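Local coordinates for mitochondrial enolase superfamily member 1 (Homo sapiens, PDB 4A35), which dehydrates L-fuconate to 2-keto-3-deoxy-L-fuconate with the help of a magnesium ion, a step in the breakdown of L-fucose, at the interface of chains A and B. Coordinates in Å, arbitrary orientation; residue numbers count along the deposited sequence, not the author numbering. Chains: chain A/B, Mitochondrial enolase superfamily member 1.

The interface of chains A and B. Residues chain A 155, 158, 312, 315-316; chain B 258, 280-281, 284.
B:Ser281 sets its CB over the middle of the A:Tyr155 ring, 3.5 Å from the ring centroid, a CH-pi contact that forms the apolar centre of this patch. That the methylene is centred, and not shifted to an edge, follows from its nearly equal distances to the ring carbons. The phenol is carried to this position with CG anti to its own carbonyl carbon. Near the CD1-CE1 side of the same ring lies the hydroxyl of B:Thr280, its OG1 3.6 Å from CD1 of A:Tyr155. A:Val312 extends the apolar surface by one branch: its CG1 packs 3.7 Å from CB of B:Asp284, the two side chains crossing nearly at right angles, and also faces the B:Ser281 hydroxyl.

Outward, the B:Asp284 carboxylate divides its oxygens. OD2 takes a hydrogen bond and salt bridge from NZ of A:Lys315 at 2.7 Å, met on the syn side but 28° out of the carboxylate plane. OD1 lies against the amide of A:Gln316, nearer its CD and OE1 than its NE2, a contact without a hydrogen bond; the amide plane is turned 61° from the carboxylate, and NE2 donates a hydrogen bond to the backbone O of A:Val312. A bend at chi3 (79°) brings the A:Lys315 ammonium back to its own chain, where NZ donates a hydrogen bond to the carbonyl O of A:Tyr155 at 2.8 Å and another to the syn lone pair of A:Asp158 OD2 at 2.9 Å. The lysine thus lies between two carboxylates whose OD2 atoms, on A:Asp158 and B:Asp284, are 4.8 Å apart, and probably offsets their like charges. A methionine in its place would probably leave both acids without their counter-charge and the A:Tyr155 carbonyl without this donor. B:Val258 borders the rim through CG2, near A:Asp158.

In the two-fold interface of the deposited assembly, whose biological role the structure alone does not show, helix 311-319 and the loop between helices 144-148 and 162-171 of chain A meet the loop between strand 275-277 and helix 285-295 of chain B, with the start of its helix 258-268; the patch centre lies about 22 Å from the active-site residue A:His356.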
# COMPACT_ATOMS: atom_id res chain seq x y z
N TYR A 155 -14.70 5.61 -5.05
CA TYR A 155 -14.48 5.56 -3.58
C TYR A 155 -14.49 6.95 -2.90
O TYR A 155 -14.24 7.00 -1.70
CB TYR A 155 -13.20 4.83 -3.20
CG TYR A 155 -13.06 3.45 -3.82
CD1 TYR A 155 -14.14 2.55 -3.82
CD2 TYR A 155 -11.88 3.06 -4.44
CE1 TYR A 155 -14.00 1.26 -4.37
CE2 TYR A 155 -11.73 1.78 -4.99
CZ TYR A 155 -12.79 0.87 -4.93
OH TYR A 155 -12.65 -0.40 -5.48
N ASP A 158 -18.92 9.73 -2.10
CA ASP A 158 -19.64 9.91 -0.83
C ASP A 158 -19.25 11.24 -0.13
O ASP A 158 -19.97 11.66 0.77
CB ASP A 158 -19.43 8.71 0.11
CG ASP A 158 -17.97 8.31 0.34
OD1 ASP A 158 -17.19 8.25 -0.67
OD2 ASP A 158 -17.59 8.07 1.51
N VAL A 312 -8.28 7.54 -0.96
CA VAL A 312 -9.21 6.92 0.03
C VAL A 312 -8.69 7.23 1.43
O VAL A 312 -9.48 7.50 2.32
CB VAL A 312 -9.44 5.39 -0.24
CG1 VAL A 312 -10.44 4.75 0.76
CG2 VAL A 312 -9.96 5.20 -1.67
N LYS A 315 -9.35 10.94 2.03
CA LYS A 315 -10.78 11.14 2.29
C LYS A 315 -11.11 10.88 3.75
O LYS A 315 -11.75 11.70 4.39
CB LYS A 315 -11.65 10.25 1.38
CG LYS A 315 -13.15 10.28 1.78
CD LYS A 315 -13.95 9.29 0.96
CE LYS A 315 -13.81 7.83 1.44
NZ LYS A 315 -14.98 7.00 0.97
N GLN A 316 -10.60 9.79 4.30
CA GLN A 316 -10.90 9.42 5.70
C GLN A 316 -10.20 10.35 6.67
O GLN A 316 -10.80 10.68 7.69
CB GLN A 316 -10.51 7.97 5.98
CG GLN A 316 -11.43 6.99 5.14
CD GLN A 316 -10.80 5.62 5.30
OE1 GLN A 316 -11.17 4.89 6.21
NE2 GLN A 316 -9.78 5.31 4.47
N VAL B 258 -19.70 3.83 -1.17
CA VAL B 258 -20.39 3.53 0.09
C VAL B 258 -21.94 3.54 -0.09
O VAL B 258 -22.57 2.53 0.23
CB VAL B 258 -19.87 4.47 1.21
CG1 VAL B 258 -20.78 4.45 2.45
CG2 VAL B 258 -18.42 4.10 1.59
N THR B 280 -16.55 -2.38 -0.37
CA THR B 280 -15.92 -1.20 -0.97
C THR B 280 -14.39 -1.37 -0.87
O THR B 280 -13.91 -2.49 -0.55
CB THR B 280 -16.45 0.10 -0.31
OG1 THR B 280 -16.06 1.19 -1.13
CG2 THR B 280 -15.94 0.32 1.17
N SER B 281 -13.67 -0.29 -1.18
CA SER B 281 -12.19 -0.20 -1.13
C SER B 281 -11.65 -0.88 0.17
O SER B 281 -12.15 -0.58 1.26
CB SER B 281 -11.75 1.25 -1.19
OG SER B 281 -10.40 1.37 -0.79
N ASP B 284 -10.90 1.55 2.95
CA ASP B 284 -11.89 2.46 3.51
C ASP B 284 -12.48 1.89 4.79
O ASP B 284 -13.52 1.24 4.78
CB ASP B 284 -12.98 2.74 2.48
CG ASP B 284 -13.74 4.03 2.75
OD1 ASP B 284 -13.58 4.62 3.89
OD2 ASP B 284 -14.48 4.46 1.86